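Long-range contact in NEDD8-conjugating enzyme UBC12 (Saccharomyces cerevisiae, PDB 3O2U), which accepts the ubiquitin-like protein Rub1 (NEDD8) from its E1 complex and attaches it covalently to other proteins, chiefly the cullin Cdc53: residues 105-118 / 141-155. Numbering follows the deposited sequence.
Sequences IFHPNIDLKGNVCL and LFLEPNPNDPLNKDA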
loop_
_atom_site.group_PDB
_atom_site.type_symbol
_atom_site.label_atom_id
_atom_site.label_comp_id
_atom_site.label_asym_id
_atom_site.label_seq_id
_atom_site.Cartn_x
_atom_site.Cartn_y
_atom_site.Cartn_z
ATOM N N ILE A 105 2.117 5.964 -12.973
ATOM C CA ILE A 105 1.783 7.371 -12.763
ATOM C C ILE A 105 3.027 8.256 -12.649
ATOM O O ILE A 105 4.103 7.800 -12.256
ATOM C CB ILE A 105 0.828 7.587 -11.559
ATOM C CG1 ILE A 105 1.540 7.330 -10.244
ATOM C CG2 ILE A 105 -0.428 6.689 -11.660
ATOM C CD1 ILE A 105 0.951 8.145 -9.120
ATOM N N PHE A 106 2.861 9.525 -12.997
ATOM C CA PHE A 106 3.963 10.480 -12.975
ATOM C C PHE A 106 4.025 11.129 -11.597
ATOM O O PHE A 106 3.314 12.086 -11.328
ATOM C CB PHE A 106 3.723 11.548 -14.034
ATOM C CG PHE A 106 4.928 12.372 -14.349
ATOM C CD1 PHE A 106 6.048 11.791 -14.931
ATOM C CD2 PHE A 106 4.933 13.737 -14.096
ATOM C CE1 PHE A 106 7.154 12.551 -15.240
ATOM C CE2 PHE A 106 6.045 14.503 -14.401
ATOM C CZ PHE A 106 7.152 13.912 -14.970
ATOM N N HIS A 107 4.850 10.579 -10.717
ATOM C CA HIS A 107 4.943 11.081 -9.352
ATOM C C HIS A 107 6.364 10.854 -8.837
ATOM O O HIS A 107 6.933 9.781 -9.029
ATOM C CB HIS A 107 3.930 10.358 -8.460
ATOM C CG HIS A 107 3.859 10.903 -7.070
ATOM N ND1 HIS A 107 2.790 11.637 -6.615
ATOM C CD2 HIS A 107 4.738 10.837 -6.044
ATOM C CE1 HIS A 107 3.000 11.987 -5.357
ATOM N NE2 HIS A 107 4.182 11.523 -4.994
ATOM N N PRO A 108 6.950 11.869 -8.194
ATOM C CA PRO A 108 8.353 11.757 -7.773
ATOM C C PRO A 108 8.592 10.564 -6.846
ATOM O O PRO A 108 9.681 9.991 -6.865
ATOM C CB PRO A 108 8.611 13.066 -7.018
ATOM C CG PRO A 108 7.276 13.679 -6.788
ATOM C CD PRO A 108 6.352 13.163 -7.834
ATOM N N ASN A 109 7.576 10.166 -6.082
ATOM C CA ASN A 109 7.790 9.173 -5.032
ATOM C C ASN A 109 7.355 7.740 -5.400
ATOM O O ASN A 109 7.407 6.830 -4.568
ATOM C CB ASN A 109 7.161 9.663 -3.720
ATOM C CG ASN A 109 7.534 11.117 -3.403
ATOM O OD1 ASN A 109 6.664 11.967 -3.170
ATOM N ND2 ASN A 109 8.830 11.405 -3.392
ATOM N N ILE A 110 6.979 7.534 -6.662
ATOM C CA ILE A 110 6.558 6.218 -7.148
ATOM C C ILE A 110 7.298 5.886 -8.443
ATOM O O ILE A 110 7.345 6.712 -9.353
ATOM C CB ILE A 110 5.022 6.176 -7.383
ATOM C CG1 ILE A 110 4.306 6.707 -6.140
ATOM C CG2 ILE A 110 4.558 4.746 -7.737
ATOM C CD1 ILE A 110 2.844 6.974 -6.328
ATOM N N ASP A 111 7.906 4.704 -8.522
ATOM C CA ASP A 111 8.643 4.342 -9.733
ATOM C C ASP A 111 7.773 3.564 -10.714
ATOM O O ASP A 111 6.619 3.251 -10.429
ATOM C CB ASP A 111 9.959 3.607 -9.417
ATOM C CG ASP A 111 9.743 2.222 -8.840
ATOM O OD1 ASP A 111 8.646 1.647 -9.036
ATOM O OD2 ASP A 111 10.689 1.706 -8.201
ATOM N N LEU A 112 8.315 3.277 -11.888
ATOM C CA LEU A 112 7.516 2.655 -12.934
ATOM C C LEU A 112 7.239 1.187 -12.665
ATOM O O LEU A 112 6.451 0.564 -13.375
ATOM C CB LEU A 112 8.167 2.840 -14.307
ATOM C CG LEU A 112 8.243 4.305 -14.735
ATOM C CD1 LEU A 112 9.100 4.422 -15.989
ATOM C CD2 LEU A 112 6.854 4.879 -14.962
ATOM N N LYS A 113 7.887 0.642 -11.638
ATOM C CA LYS A 113 7.630 -0.724 -11.198
ATOM C C LYS A 113 6.491 -0.815 -10.163
ATOM O O LYS A 113 6.053 -1.911 -9.805
ATOM C CB LYS A 113 8.909 -1.330 -10.618
ATOM C CG LYS A 113 9.914 -1.786 -11.676
ATOM N N GLY A 114 6.012 0.328 -9.686
ATOM C CA GLY A 114 4.970 0.330 -8.671
ATOM C C GLY A 114 5.482 0.492 -7.244
ATOM O O GLY A 114 4.682 0.566 -6.304
ATOM N N ASN A 115 6.806 0.544 -7.075
ATOM C CA ASN A 115 7.414 0.838 -5.780
ATOM C C ASN A 115 7.051 2.224 -5.246
ATOM O O ASN A 115 7.057 3.213 -5.985
ATOM C CB ASN A 115 8.946 0.699 -5.863
ATOM C CG ASN A 115 9.387 -0.722 -6.130
ATOM O OD1 ASN A 115 10.087 -0.991 -7.107
ATOM N ND2 ASN A 115 8.968 -1.646 -5.270
ATOM N N VAL A 116 6.759 2.304 -3.953
ATOM C CA VAL A 116 6.300 3.554 -3.368
ATOM C C VAL A 116 7.199 3.989 -2.229
ATOM O O VAL A 116 7.337 3.265 -1.245
ATOM C CB VAL A 116 4.878 3.434 -2.791
ATOM C CG1 VAL A 116 4.416 4.782 -2.297
ATOM C CG2 VAL A 116 3.907 2.880 -3.830
ATOM N N CYS A 117 7.785 5.180 -2.352
ATOM C CA CYS A 117 8.664 5.722 -1.316
ATOM C C CYS A 117 7.899 6.570 -0.308
ATOM O O CYS A 117 7.619 7.746 -0.531
ATOM C CB CYS A 117 9.808 6.541 -1.920
ATOM S SG CYS A 117 11.045 7.047 -0.685
ATOM N N LEU A 118 7.559 5.948 0.810
ATOM C CA LEU A 118 6.773 6.589 1.838
ATOM C C LEU A 118 7.466 6.239 3.137
ATOM O O LEU A 118 7.658 5.059 3.423
ATOM C CB LEU A 118 5.359 6.011 1.815
ATOM C CG LEU A 118 4.365 6.527 2.843
ATOM C CD1 LEU A 118 4.041 8.000 2.561
ATOM C CD2 LEU A 118 3.111 5.667 2.828
ATOM N N LEU A 141 0.678 11.787 -0.129
ATOM C CA LEU A 141 1.648 11.802 -1.220
ATOM C C LEU A 141 1.134 12.602 -2.416
ATOM O O LEU A 141 1.904 13.211 -3.156
ATOM C CB LEU A 141 1.944 10.374 -1.706
ATOM C CG LEU A 141 2.909 9.455 -0.955
ATOM C CD1 LEU A 141 2.866 8.078 -1.592
ATOM C CD2 LEU A 141 4.329 9.993 -0.982
ATOM N N PHE A 142 -0.170 12.562 -2.628
ATOM C CA PHE A 142 -0.765 13.239 -3.775
ATOM C C PHE A 142 -1.154 14.675 -3.450
ATOM O O PHE A 142 -1.259 15.510 -4.349
ATOM C CB PHE A 142 -1.975 12.452 -4.286
ATOM C CG PHE A 142 -1.606 11.088 -4.815
ATOM C CD1 PHE A 142 -1.668 9.974 -3.996
ATOM C CD2 PHE A 142 -1.142 10.939 -6.112
ATOM C CE1 PHE A 142 -1.311 8.712 -4.474
ATOM C CE2 PHE A 142 -0.759 9.681 -6.596
ATOM C CZ PHE A 142 -0.838 8.570 -5.768
ATOM N N LEU A 143 -1.362 14.948 -2.165
ATOM C CA LEU A 143 -1.672 16.296 -1.698
ATOM C C LEU A 143 -0.407 17.131 -1.530
ATOM O O LEU A 143 -0.406 18.337 -1.782
ATOM C CB LEU A 143 -2.433 16.231 -0.378
ATOM C CG LEU A 143 -3.718 15.432 -0.507
ATOM C CD1 LEU A 143 -4.498 15.415 0.804
ATOM C CD2 LEU A 143 -4.562 15.996 -1.634
ATOM N N GLU A 144 0.664 16.486 -1.093
ATOM C CA GLU A 144 1.949 17.148 -0.938
ATOM C C GLU A 144 3.096 16.295 -1.455
ATOM O O GLU A 144 3.838 15.692 -0.671
ATOM C CB GLU A 144 2.181 17.545 0.523
ATOM C CG GLU A 144 1.571 18.886 0.897
ATOM C CD GLU A 144 2.150 20.033 0.073
ATOM O OE1 GLU A 144 3.326 20.408 0.304
ATOM O OE2 GLU A 144 1.428 20.554 -0.808
ATOM N N PRO A 145 3.248 16.235 -2.791
ATOM C CA PRO A 145 4.360 15.483 -3.364
ATOM C C PRO A 145 5.667 16.131 -2.939
ATOM O O PRO A 145 5.741 17.351 -2.810
ATOM C CB PRO A 145 4.169 15.655 -4.880
ATOM C CG PRO A 145 2.764 16.069 -5.059
ATOM C CD PRO A 145 2.404 16.853 -3.828
ATOM N N ASN A 146 6.682 15.309 -2.736
ATOM C CA ASN A 146 7.971 15.763 -2.251
ATOM C C ASN A 146 9.040 15.380 -3.264
ATOM O O ASN A 146 9.179 14.207 -3.610
ATOM C CB ASN A 146 8.251 15.097 -0.897
ATOM C CG ASN A 146 9.588 15.494 -0.304
ATOM O OD1 ASN A 146 10.296 16.351 -0.836
ATOM N ND2 ASN A 146 9.940 14.868 0.814
ATOM N N PRO A 147 9.810 16.364 -3.749
ATOM C CA PRO A 147 10.823 16.014 -4.747
ATOM C C PRO A 147 12.073 15.381 -4.136
ATOM O O PRO A 147 13.004 15.049 -4.873
ATOM C CB PRO A 147 11.177 17.363 -5.388
ATOM C CG PRO A 147 10.718 18.413 -4.416
ATOM C CD PRO A 147 9.890 17.773 -3.334
ATOM N N ASN A 148 12.085 15.186 -2.820
ATOM C CA ASN A 148 13.290 14.732 -2.124
ATOM C C ASN A 148 13.458 13.219 -1.959
ATOM O O ASN A 148 14.479 12.755 -1.447
ATOM C CB ASN A 148 13.407 15.436 -0.771
ATOM C CG ASN A 148 13.507 16.946 -0.915
ATOM O OD1 ASN A 148 14.273 17.450 -1.739
ATOM N ND2 ASN A 148 12.726 17.673 -0.126
ATOM N N ASP A 149 12.465 12.449 -2.386
ATOM C CA ASP A 149 12.597 10.993 -2.419
ATOM C C ASP A 149 12.325 10.501 -3.830
ATOM O O ASP A 149 11.331 9.808 -4.068
ATOM C CB ASP A 149 11.619 10.340 -1.450
ATOM C CG ASP A 149 11.974 10.604 -0.010
ATOM O OD1 ASP A 149 12.615 9.726 0.605
ATOM O OD2 ASP A 149 11.623 11.690 0.502
ATOM N N PRO A 150 13.208 10.864 -4.771
ATOM C CA PRO A 150 12.904 10.762 -6.200
ATOM C C PRO A 150 13.074 9.349 -6.742
ATOM O O PRO A 150 14.183 8.976 -7.125
ATOM C CB PRO A 150 13.943 11.695 -6.851
ATOM C CG PRO A 150 14.725 12.328 -5.712
ATOM C CD PRO A 150 14.553 11.412 -4.540
ATOM N N LEU A 151 11.996 8.572 -6.772
ATOM C CA LEU A 151 12.030 7.279 -7.441
ATOM C C LEU A 151 11.871 7.513 -8.937
ATOM O O LEU A 151 12.311 6.715 -9.765
ATOM C CB LEU A 151 10.909 6.368 -6.939
ATOM C CG LEU A 151 11.022 5.818 -5.517
ATOM C CD1 LEU A 151 10.069 4.641 -5.335
ATOM C CD2 LEU A 151 12.443 5.386 -5.226
ATOM N N ASN A 152 11.216 8.617 -9.264
ATOM C CA ASN A 152 10.982 8.999 -10.646
ATOM C C ASN A 152 11.622 10.354 -10.860
ATOM O O ASN A 152 11.077 11.380 -10.453
ATOM C CB ASN A 152 9.487 9.071 -10.933
ATOM C CG ASN A 152 9.186 9.486 -12.366
ATOM O OD1 ASN A 152 9.909 10.289 -12.966
ATOM N ND2 ASN A 152 8.118 8.943 -12.916
ATOM N N LYS A 153 12.795 10.346 -11.484
ATOM C CA LYS A 153 13.603 11.554 -11.588
ATOM C C LYS A 153 12.964 12.608 -12.474
ATOM O O LYS A 153 13.100 13.795 -12.209
ATOM C CB LYS A 153 15.013 11.216 -12.084
ATOM C CG LYS A 153 15.861 10.489 -11.052
ATOM C CD LYS A 153 17.063 9.810 -11.703
ATOM C CE LYS A 153 17.863 10.785 -12.562
ATOM N NZ LYS A 153 18.982 10.112 -13.284
ATOM N N ASP A 154 12.263 12.185 -13.520
ATOM C CA ASP A 154 11.593 13.142 -14.401
ATOM C C ASP A 154 10.541 13.962 -13.656
ATOM O O ASP A 154 10.453 15.180 -13.830
ATOM C CB ASP A 154 10.941 12.428 -15.583
ATOM C CG ASP A 154 11.954 11.794 -16.515
ATOM O OD1 ASP A 154 13.134 12.204 -16.476
ATOM O OD2 ASP A 154 11.565 10.886 -17.287
ATOM N N ALA A 155 9.729 13.289 -12.840
ATOM C CA ALA A 155 8.733 13.985 -12.029
ATOM C C ALA A 155 9.394 14.883 -10.992
ATOM O O ALA A 155 8.961 16.006 -10.788
ATOM C CB ALA A 155 7.772 12.997 -11.348
HETATM O O HOH W 1 6.608 6.846 -11.787
#
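Asn109 reaches with its amide into loop 144-152, to the backbones of Asn146 and Asp149. Its CB rests on Leu141 CD2 at 4.0 Å. CG, beside the backbone N and anti to the carbonyl carbon (chi1 -48°), comes near Asn146 O and directs ND2 and OD1 to the loop. ND2 spends both protons there: one on Asn146 O (2.8 Å), lying in that carbonyl's plane, the other on Asp149 O (3.0 Å), reached from above its carbonyl plane. OD1 accepts from His107 NE2 at 3.1 Å and, weakly, from Asn146 N; the four bonds fix which way round the amide lies. Replacing Asn109 by an alanine removes the amide, which would probably leave both carbonyls without this donor and His107 NE2 and Asn146 N without their acceptor, the imidazole freer to turn.

This asparagine belongs to the His-Pro-Asn motif of ubiquitin-conjugating enzymes. Its O accepts from N of Cys117, the predicted thioester-forming residue, at 2.8 Å; Cys117 SG lies 3.4 Å from Asp149 CB. Leu151 N lies 2.7 Å from Pro108 O, nearly in line with the C=O bond, and Asn152 N binds it from above the carbonyl plane. His107 turns its ring edge to the face of Phe142 (planes at 63°). Ala155 CB sits over the Phe106 ring, 3.7 Å from its centroid and 9° off the normal, a CH-pi contact.

Segment 105-118 thus packs against the C-terminal end of helix 131-143 and the first turn of helix 153-160, which 144-152 connects, with Phe106 also touching helix 163-174 and Val116 reaching Phe84 of strand 82-87.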